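Local coordinates for protein glucanase (Clostridium thermocellum, PDB 5GXX) that probably hydrolyses internal beta-1,4-glucosidic bonds of cellulose and related glucans as a family 9 endoglucanase of the cellulosome, at residues Tyr16-Gln22 with Arg31-Arg35; Asp50-His54 with His362-Ala366; Tyr288-Ala294 with Gln335-Ala339. The protein carries 1 engineered substitution. One frame throughout, in Å; residues are numbered along the deposited sequence.

Interaction 1 (Tyr16-Gln22 with Arg31-Arg35); sequences YFYECQQ and RVEWR
The end of helix 7-20 is clasped by the loop that follows it: R31 holds E19 of the last helical turn, and R35 holds the carbonyls of C20, at the helix end, and of Q22, just beyond it, with a small apolar patch between the two arginines. R31 meets the E19 carboxylate side-on: NE donates to OE1 over 3.0 Å, on its syn side, while NH2 of R31 reaches OE2 of E19 at 2.7 Å from well above the carboxylate plane, since the two flat groups are turned 41° apart. The backbone N of R31 also donates to OE1, so this oxygen is fixed from two directions, and N91 of helix 85-101 adds a bond to OE2. Y16 comes in over the R31 guanidinium, with CD2 above its centre; the planes stand 77° apart, so the ring is not stacked flat on it.

Between the arginines, V32 CG2 lies against the E19 CB and the Y16 ring, and C20 SG touches W34 CZ2 at 3.6 Å, an oblique sulfur-aromatic contact. W34 takes the less common first torsion that sets CG between its backbone N and carbonyl carbon (chi1 48°), which carries the indole back over V32 CG1 and toward C20. A single water then links the two aromatic residues, 2.7 Å from Y16 OH and accepting from W34 NE1.

At the other end R35 NH1 donates to C20 O at 3.0 Å and to Q22 O at 2.7 Å. Its NH2 joins it on Q22 O, an end-on grip on one atom. R35 NE forms a salt bridge with E126, a further hold on the same guanidinium. This helix end and its following loop lie within the family 9 catalytic domain, whose known fold is an (alpha/alpha)6 barrel.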
loop_
_atom_site.group_PDB
_atom_site.type_symbol
_atom_site.label_atom_id
_atom_site.label_comp_id
_atom_site.label_asym_id
_atom_site.label_seq_id
_atom_site.Cartn_x
_atom_site.Cartn_y
_atom_site.Cartn_z
ATOM N N TYR A 16 14.227 -36.668 23.162
ATOM C CA TYR A 16 13.089 -36.359 22.287
ATOM C C TYR A 16 13.257 -34.982 21.670
ATOM O O TYR A 16 12.852 -34.773 20.526
ATOM C CB TYR A 16 11.779 -36.462 23.088
ATOM C CG TYR A 16 10.520 -36.003 22.386
ATOM C CD1 TYR A 16 10.084 -34.669 22.465
ATOM C CD2 TYR A 16 9.741 -36.904 21.659
ATOM C CE1 TYR A 16 8.913 -34.257 21.866
ATOM C CE2 TYR A 16 8.527 -36.508 21.068
ATOM C CZ TYR A 16 8.139 -35.185 21.177
ATOM O OH TYR A 16 6.980 -34.753 20.597
ATOM N N PHE A 17 13.845 -34.045 22.419
ATOM C CA PHE A 17 14.180 -32.744 21.836
ATOM C C PHE A 17 14.824 -32.862 20.452
ATOM O O PHE A 17 14.422 -32.135 19.534
ATOM C CB PHE A 17 15.049 -31.926 22.808
ATOM C CG PHE A 17 15.650 -30.692 22.181
ATOM C CD1 PHE A 17 14.894 -29.549 21.947
ATOM C CD2 PHE A 17 16.986 -30.685 21.826
ATOM C CE1 PHE A 17 15.451 -28.403 21.371
ATOM C CE2 PHE A 17 17.586 -29.525 21.285
ATOM C CZ PHE A 17 16.814 -28.389 21.032
ATOM N N TYR A 18 15.804 -33.757 20.302
ATOM C CA TYR A 18 16.481 -33.864 19.006
ATOM C C TYR A 18 15.537 -34.269 17.877
ATOM O O TYR A 18 15.729 -33.850 16.730
ATOM C CB TYR A 18 17.696 -34.781 19.089
ATOM C CG TYR A 18 18.781 -34.147 19.923
ATOM C CD1 TYR A 18 19.648 -33.208 19.364
ATOM C CD2 TYR A 18 18.900 -34.432 21.286
ATOM C CE1 TYR A 18 20.606 -32.573 20.138
ATOM C CE2 TYR A 18 19.869 -33.817 22.066
ATOM C CZ TYR A 18 20.713 -32.888 21.483
ATOM O OH TYR A 18 21.706 -32.286 22.221
ATOM N N GLU A 19 14.492 -35.044 18.166
ATOM C CA GLU A 19 13.506 -35.358 17.121
ATOM C C GLU A 19 12.704 -34.130 16.683
ATOM O O GLU A 19 12.253 -34.026 15.538
ATOM C CB GLU A 19 12.567 -36.468 17.591
ATOM C CG GLU A 19 13.330 -37.779 17.682
ATOM C CD GLU A 19 12.542 -38.935 18.289
ATOM O OE1 GLU A 19 11.334 -39.065 18.055
ATOM O OE2 GLU A 19 13.180 -39.718 19.011
ATOM N N CYS A 20 12.508 -33.185 17.597
ATOM C CA CYS A 20 11.884 -31.907 17.246
ATOM C C CYS A 20 12.762 -31.078 16.295
ATOM O O CYS A 20 12.260 -30.195 15.595
ATOM C CB CYS A 20 11.642 -31.101 18.516
ATOM S SG CYS A 20 10.478 -31.864 19.645
ATOM N N GLN A 21 14.062 -31.372 16.280
ATOM C CA GLN A 21 15.035 -30.601 15.506
ATOM C C GLN A 21 15.319 -31.200 14.138
ATOM O O GLN A 21 16.097 -30.635 13.360
ATOM C CB GLN A 21 16.360 -30.502 16.264
ATOM C CG GLN A 21 16.263 -29.820 17.624
ATOM C CD GLN A 21 15.829 -28.378 17.514
ATOM O OE1 GLN A 21 14.654 -28.071 17.650
ATOM N NE2 GLN A 21 16.771 -27.494 17.191
ATOM N N GLN A 22 14.722 -32.350 13.843
ATOM C CA GLN A 22 15.083 -33.056 12.618
ATOM C C GLN A 22 14.641 -32.360 11.338
ATOM O O GLN A 22 13.489 -31.940 11.209
ATOM C CB GLN A 22 14.568 -34.495 12.638
ATOM C CG GLN A 22 15.313 -35.362 13.633
ATOM C CD GLN A 22 14.728 -36.762 13.727
ATOM O OE1 GLN A 22 13.584 -37.008 13.325
ATOM N NE2 GLN A 22 15.500 -37.680 14.323
ATOM N N ARG A 31 8.763 -39.131 16.574
ATOM C CA ARG A 31 7.623 -39.218 17.476
ATOM C C ARG A 31 6.892 -37.893 17.632
ATOM O O ARG A 31 6.028 -37.765 18.500
ATOM C CB ARG A 31 8.094 -39.657 18.862
ATOM C CG ARG A 31 8.644 -41.081 18.937
ATOM C CD ARG A 31 9.274 -41.324 20.295
ATOM N NE ARG A 31 10.565 -40.653 20.467
ATOM C CZ ARG A 31 11.233 -40.594 21.611
ATOM N NH1 ARG A 31 10.723 -41.129 22.720
ATOM N NH2 ARG A 31 12.409 -39.976 21.635
ATOM N N VAL A 32 7.202 -36.928 16.770
ATOM C CA VAL A 32 6.736 -35.558 16.964
ATOM C C VAL A 32 5.588 -35.249 16.003
ATOM O O VAL A 32 5.816 -35.078 14.808
ATOM C CB VAL A 32 7.878 -34.551 16.784
ATOM C CG1 VAL A 32 7.430 -33.175 17.273
ATOM C CG2 VAL A 32 9.135 -34.982 17.562
ATOM N N GLU A 33 4.364 -35.166 16.522
ATOM C CA GLU A 33 3.160 -35.101 15.690
ATOM C C GLU A 33 3.103 -33.800 14.913
ATOM O O GLU A 33 2.493 -33.755 13.839
ATOM C CB GLU A 33 1.888 -35.255 16.538
ATOM C CG GLU A 33 1.678 -34.144 17.545
ATOM C CD GLU A 33 0.367 -34.303 18.286
ATOM O OE1 GLU A 33 -0.668 -34.500 17.610
ATOM O OE2 GLU A 33 0.365 -34.229 19.530
ATOM N N TRP A 34 3.746 -32.765 15.447
ATOM C CA TRP A 34 3.773 -31.453 14.793
ATOM C C TRP A 34 5.009 -31.220 13.927
ATOM O O TRP A 34 5.287 -30.071 13.552
ATOM C CB TRP A 34 3.660 -30.349 15.842
ATOM C CG TRP A 34 4.575 -30.484 17.038
ATOM C CD1 TRP A 34 4.338 -31.203 18.179
ATOM C CD2 TRP A 34 5.869 -29.881 17.205
ATOM N NE1 TRP A 34 5.397 -31.069 19.048
ATOM C CE2 TRP A 34 6.338 -30.247 18.488
ATOM C CE3 TRP A 34 6.655 -29.029 16.414
ATOM C CZ2 TRP A 34 7.570 -29.817 18.987
ATOM C CZ3 TRP A 34 7.887 -28.594 16.916
ATOM C CH2 TRP A 34 8.331 -28.999 18.190
ATOM N N ARG A 35 5.764 -32.270 13.608
ATOM C CA ARG A 35 6.858 -32.142 12.650
ATOM C C ARG A 35 6.612 -33.050 11.453
ATOM O O ARG A 35 6.260 -34.220 11.613
ATOM C CB ARG A 35 8.218 -32.480 13.265
ATOM C CG ARG A 35 8.812 -31.462 14.262
ATOM C CD ARG A 35 9.020 -30.048 13.688
ATOM N NE ARG A 35 9.423 -30.144 12.284
ATOM C CZ ARG A 35 10.616 -30.594 11.895
ATOM N NH1 ARG A 35 11.581 -30.850 12.780
ATOM N NH2 ARG A 35 10.867 -30.768 10.595
HETATM O O HOH W 1 5.869 -32.462 21.524
#

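Interaction 2 (Asp50-His54 with His362-Ala366); sequences DAGDH and HHRTA
The D-A-G-D-H loop, a sequence signature of family 9 glycosidases, meets the start of the short helix 364-367 here, beside the pocket that holds a Tris molecule about 5 Å from the D53 side chain. The backbone carbonyl of G52 is the anchor. R364 N donates to G52 O in the carbonyl plane, on a lone pair, at 3.1 Å. The same residue's NH1 returns to G52 O at 2.8 Å from above that plane. The extended chain runs past G52 O, with CB, CG and CD beside it, and the turn at chi4 (84°) brings NH1 back onto the oxygen, while the remaining nitrogens bond to the carbonyls of H119 and W121.

G52 sits hard against residues 362-363: its CA points a hydrogen at H362 O (3.4 Å, 167° at the hydrogen) and also meets H363 CD2 at 3.6 Å. A water accepts from G52 N and donates to H362 O, closing the same gap a second time. H363 occupies the N-cap position, its ND1 accepting from A366 N at 3.0 Å nearly in the ring plane; its NE2 is hydrogen-bonded to Q21 OE1, so both ring nitrogens are engaged.

Further along, H54 turns the edge of its ring to T365, and NE2 lies 3.0 Å from OG1 in a hydrogen bond whose donor could be either atom. T365 OG1 is also hydrogen-bonded to A125 N, a second hold on the hydroxyl.

D53 OD1 accepts from A51 N. The contact joins the loop ahead of strand 56-57 to helix 364-367, with helix 115-120 alongside, whose H119 bonds D53 OD2 and whose D118 bonds H54 N.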
loop_
_atom_site.group_PDB
_atom_site.type_symbol
_atom_site.label_atom_id
_atom_site.label_comp_id
_atom_site.label_asym_id
_atom_site.label_seq_id
_atom_site.Cartn_x
_atom_site.Cartn_y
_atom_site.Cartn_z
ATOM N N ASP A 50 19.636 -26.010 14.038
ATOM C CA ASP A 50 20.514 -25.754 15.174
ATOM C C ASP A 50 19.792 -25.436 16.485
ATOM O O ASP A 50 20.086 -26.027 17.539
ATOM C CB ASP A 50 21.478 -24.611 14.843
ATOM C CG ASP A 50 22.405 -24.311 15.997
ATOM O OD1 ASP A 50 23.235 -25.185 16.343
ATOM O OD2 ASP A 50 22.276 -23.199 16.565
ATOM N N ALA A 51 18.834 -24.527 16.406
ATOM C CA ALA A 51 18.280 -23.937 17.613
ATOM C C ALA A 51 16.787 -23.753 17.360
ATOM O O ALA A 51 16.140 -24.715 16.940
ATOM C CB ALA A 51 18.991 -22.637 17.997
ATOM N N GLY A 52 16.229 -22.577 17.621
ATOM C CA GLY A 52 14.828 -22.322 17.272
ATOM C C GLY A 52 14.681 -21.749 15.878
ATOM O O GLY A 52 13.629 -21.218 15.524
ATOM N N ASP A 53 15.750 -21.945 15.105
ATOM C CA ASP A 53 15.882 -21.503 13.725
ATOM C C ASP A 53 15.922 -22.696 12.785
ATOM O O ASP A 53 15.631 -23.827 13.165
ATOM C CB ASP A 53 17.156 -20.656 13.569
ATOM C CG ASP A 53 18.427 -21.427 13.875
ATOM O OD1 ASP A 53 18.308 -22.553 14.409
ATOM O OD2 ASP A 53 19.539 -20.916 13.557
ATOM N N HIS A 54 16.298 -22.455 11.535
ATOM C CA HIS A 54 16.310 -23.540 10.568
ATOM C C HIS A 54 17.635 -23.684 9.811
ATOM O O HIS A 54 17.709 -24.315 8.756
ATOM C CB HIS A 54 15.089 -23.453 9.636
ATOM C CG HIS A 54 13.793 -23.453 10.385
ATOM N ND1 HIS A 54 13.014 -22.329 10.550
ATOM C CD2 HIS A 54 13.192 -24.433 11.102
ATOM C CE1 HIS A 54 11.969 -22.624 11.305
ATOM N NE2 HIS A 54 12.057 -23.894 11.656
ATOM N N HIS A 362 12.280 -19.844 22.730
ATOM C CA HIS A 362 12.516 -19.083 21.497
ATOM C C HIS A 362 12.679 -20.065 20.342
ATOM O O HIS A 362 13.782 -20.332 19.867
ATOM C CB HIS A 362 13.752 -18.184 21.685
ATOM C CG HIS A 362 13.904 -17.120 20.640
ATOM N ND1 HIS A 362 13.212 -15.926 20.666
ATOM C CD2 HIS A 362 14.693 -17.076 19.541
ATOM C CE1 HIS A 362 13.582 -15.188 19.631
ATOM N NE2 HIS A 362 14.469 -15.868 18.929
ATOM N N HIS A 363 11.564 -20.646 19.908
ATOM C CA HIS A 363 11.613 -21.766 18.965
ATOM C C HIS A 363 10.432 -21.625 18.012
ATOM O O HIS A 363 9.260 -21.683 18.414
ATOM C CB HIS A 363 11.568 -23.107 19.719
ATOM C CG HIS A 363 11.869 -24.293 18.861
ATOM N ND1 HIS A 363 10.953 -24.811 17.963
ATOM C CD2 HIS A 363 12.972 -25.070 18.768
ATOM C CE1 HIS A 363 11.490 -25.848 17.347
ATOM N NE2 HIS A 363 12.709 -26.032 17.825
ATOM N N ARG A 364 10.753 -21.408 16.740
ATOM C CA ARG A 364 9.748 -21.061 15.733
ATOM C C ARG A 364 8.701 -22.144 15.490
ATOM O O ARG A 364 7.496 -21.883 15.492
ATOM C CB ARG A 364 10.473 -20.766 14.417
ATOM C CG ARG A 364 11.084 -19.370 14.391
ATOM C CD ARG A 364 12.162 -19.298 13.328
ATOM N NE ARG A 364 12.880 -18.021 13.254
ATOM C CZ ARG A 364 13.917 -17.703 14.025
ATOM N NH1 ARG A 364 14.364 -18.544 14.950
ATOM N NH2 ARG A 364 14.501 -16.512 13.898
ATOM N N THR A 365 9.179 -23.366 15.300
ATOM C CA THR A 365 8.265 -24.421 14.901
ATOM C C THR A 365 7.450 -24.915 16.083
ATOM O O THR A 365 6.276 -25.256 15.899
ATOM C CB THR A 365 9.003 -25.539 14.149
ATOM O OG1 THR A 365 9.614 -24.973 12.981
ATOM C CG2 THR A 365 8.040 -26.628 13.672
ATOM N N ALA A 366 8.008 -24.855 17.292
ATOM C CA ALA A 366 7.198 -25.215 18.461
ATOM C C ALA A 366 6.116 -24.178 18.744
ATOM O O ALA A 366 5.049 -24.494 19.278
ATOM C CB ALA A 366 8.070 -25.405 19.694
HETATM O O HOH W 2 11.982 -23.994 14.613
HETATM O O HOH W 3 16.332 -19.906 18.577
#

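Interaction 3 (Tyr288-Ala294 with Gln335-Ala339); sequences YTPGGLA and QIDYA
This is a side-chain-to-backbone clamp with an aromatic platform beside it: Q335 and Y338, on helix 322-340, hold the type I turn T289-G292 and the residues just after it, well away from the centre of the chain. The Q335 amide bridges two backbone groups. NE2 donates to G292 O at 3.0 Å, lying in the carbonyl plane and almost straight (160°), and OE1 accepts from A294 N at 2.8 Å. A bend at chi2 of -55° brings the amide round to face the loop, where OE1 also rests against L293 CD1 and the CB of A294.

One turn of helix further on, the Y338 ring lies under L293. The L293 CB stands 3.7 Å from the ring centroid, only 12° off the normal, a CH-pi contact over the face. G291 O approaches the ring edge instead, 3.5 Å from CE2 of Y338.

The turn holds its own shape: G292 N bonds to T289 O, and L293 N to T289 OG1 at 3.0 Å. D396, from a separate loop, bonds to T289 OG1, G291 N and Y338 OH, joining the turn to the tyrosine from outside. The L293 side chain goes on to L302 and A305 of helix 301-318, and Q335 also packs on A305, so L293, just after the turn, lies between helix 322-340 and helix 301-318.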
loop_
_atom_site.group_PDB
_atom_site.type_symbol
_atom_site.label_atom_id
_atom_site.label_comp_id
_atom_site.label_asym_id
_atom_site.label_seq_id
_atom_site.Cartn_x
_atom_site.Cartn_y
_atom_site.Cartn_z
ATOM N N TYR A 288 29.392 -17.469 40.331
ATOM C CA TYR A 288 28.270 -18.282 40.772
ATOM C C TYR A 288 27.076 -17.387 41.064
ATOM O O TYR A 288 27.205 -16.322 41.677
ATOM C CB TYR A 288 28.608 -19.030 42.063
ATOM C CG TYR A 288 29.077 -20.441 41.846
ATOM C CD1 TYR A 288 30.413 -20.737 41.575
ATOM C CD2 TYR A 288 28.151 -21.477 41.862
ATOM C CE1 TYR A 288 30.824 -22.051 41.377
ATOM C CE2 TYR A 288 28.547 -22.783 41.634
ATOM C CZ TYR A 288 29.881 -23.073 41.411
ATOM O OH TYR A 288 30.225 -24.391 41.185
ATOM N N THR A 289 25.896 -17.817 40.647
ATOM C CA THR A 289 24.696 -17.142 41.178
ATOM C C THR A 289 24.521 -17.458 42.670
ATOM O O THR A 289 25.006 -18.488 43.157
ATOM C CB THR A 289 23.391 -17.535 40.447
ATOM O OG1 THR A 289 23.016 -18.864 40.841
ATOM C CG2 THR A 289 23.571 -17.500 38.944
ATOM N N PRO A 290 23.830 -16.563 43.399
ATOM C CA PRO A 290 23.595 -16.854 44.814
ATOM C C PRO A 290 22.818 -18.149 44.997
ATOM O O PRO A 290 23.012 -18.837 46.005
ATOM C CB PRO A 290 22.789 -15.646 45.284
ATOM C CG PRO A 290 23.262 -14.511 44.412
ATOM C CD PRO A 290 23.410 -15.189 43.051
ATOM N N GLY A 291 22.004 -18.484 44.003
ATOM C CA GLY A 291 21.227 -19.722 43.999
ATOM C C GLY A 291 21.997 -20.993 43.676
ATOM O O GLY A 291 21.405 -22.075 43.710
ATOM N N GLY A 292 23.289 -20.880 43.372
ATOM C CA GLY A 292 24.167 -22.048 43.212
ATOM C C GLY A 292 24.507 -22.480 41.795
ATOM O O GLY A 292 25.115 -23.544 41.600
ATOM N N LEU A 293 24.136 -21.667 40.804
ATOM C CA LEU A 293 24.440 -21.988 39.408
ATOM C C LEU A 293 25.795 -21.415 39.023
ATOM O O LEU A 293 26.011 -20.214 39.173
ATOM C CB LEU A 293 23.375 -21.442 38.448
ATOM C CG LEU A 293 23.648 -21.545 36.943
ATOM C CD1 LEU A 293 23.647 -23.014 36.489
ATOM C CD2 LEU A 293 22.576 -20.775 36.185
ATOM N N ALA A 294 26.698 -22.255 38.515
ATOM C CA ALA A 294 27.975 -21.761 37.978
ATOM C C ALA A 294 27.582 -21.048 36.696
ATOM O O ALA A 294 26.945 -21.661 35.830
ATOM C CB ALA A 294 28.978 -22.924 37.745
ATOM N N GLN A 335 24.642 -28.877 39.625
ATOM C CA GLN A 335 24.300 -28.106 38.426
ATOM C C GLN A 335 23.123 -28.703 37.662
ATOM O O GLN A 335 22.247 -27.978 37.192
ATOM C CB GLN A 335 25.502 -27.966 37.486
ATOM C CG GLN A 335 26.695 -27.295 38.166
ATOM C CD GLN A 335 26.351 -25.947 38.765
ATOM O OE1 GLN A 335 26.112 -24.979 38.042
ATOM N NE2 GLN A 335 26.346 -25.875 40.086
ATOM N N ILE A 336 23.095 -30.025 37.547
ATOM C CA ILE A 336 21.942 -30.654 36.928
ATOM C C ILE A 336 20.671 -30.372 37.736
ATOM O O ILE A 336 19.633 -30.022 37.178
ATOM C CB ILE A 336 22.162 -32.181 36.737
ATOM C CG1 ILE A 336 23.401 -32.473 35.868
ATOM C CG2 ILE A 336 20.872 -32.833 36.202
ATOM C CD1 ILE A 336 23.430 -31.742 34.524
ATOM N N ASP A 337 20.781 -30.504 39.063
ATOM C CA ASP A 337 19.584 -30.308 39.894
ATOM C C ASP A 337 19.084 -28.874 39.815
ATOM O O ASP A 337 17.876 -28.640 39.809
ATOM C CB ASP A 337 19.795 -30.730 41.359
ATOM C CG ASP A 337 19.934 -32.245 41.522
ATOM O OD1 ASP A 337 19.679 -32.994 40.554
ATOM O OD2 ASP A 337 20.338 -32.663 42.637
ATOM N N TYR A 338 20.002 -27.910 39.698
ATOM C CA TYR A 338 19.583 -26.526 39.492
ATOM C C TYR A 338 18.726 -26.411 38.238
ATOM O O TYR A 338 17.644 -25.836 38.259
ATOM C CB TYR A 338 20.786 -25.575 39.410
ATOM C CG TYR A 338 20.407 -24.111 39.346
ATOM C CD1 TYR A 338 19.784 -23.586 38.222
ATOM C CD2 TYR A 338 20.620 -23.260 40.425
ATOM C CE1 TYR A 338 19.416 -22.248 38.147
ATOM C CE2 TYR A 338 20.262 -21.920 40.358
ATOM C CZ TYR A 338 19.693 -21.413 39.201
ATOM O OH TYR A 338 19.270 -20.103 39.097
ATOM N N ALA A 339 19.190 -27.006 37.143
ATOM C CA ALA A 339 18.431 -26.978 35.883
ATOM C C ALA A 339 17.044 -27.617 35.971
ATOM O O ALA A 339 16.116 -27.219 35.257
ATOM C CB ALA A 339 19.257 -27.653 34.794
#

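Overall arrangement
From the N terminus, interaction 1 is the first to close, a short loop in which the chain doubles back from the end of helix 7-20. Interaction 2 opens after it and closes more than 300 residues later, joining the loop before strand 56-57 to helix 364-367. Interaction 3 is nested inside that long span and ties a loop between helices 263-276 and 301-318 to helix 322-340. The first two adjoin: Q21 bonds to H363 and A51, and R35 packs on T365. Interaction 3 is remote, its centre about 26 Å from that of interaction 2. All three lie within the family 9 catalytic domain.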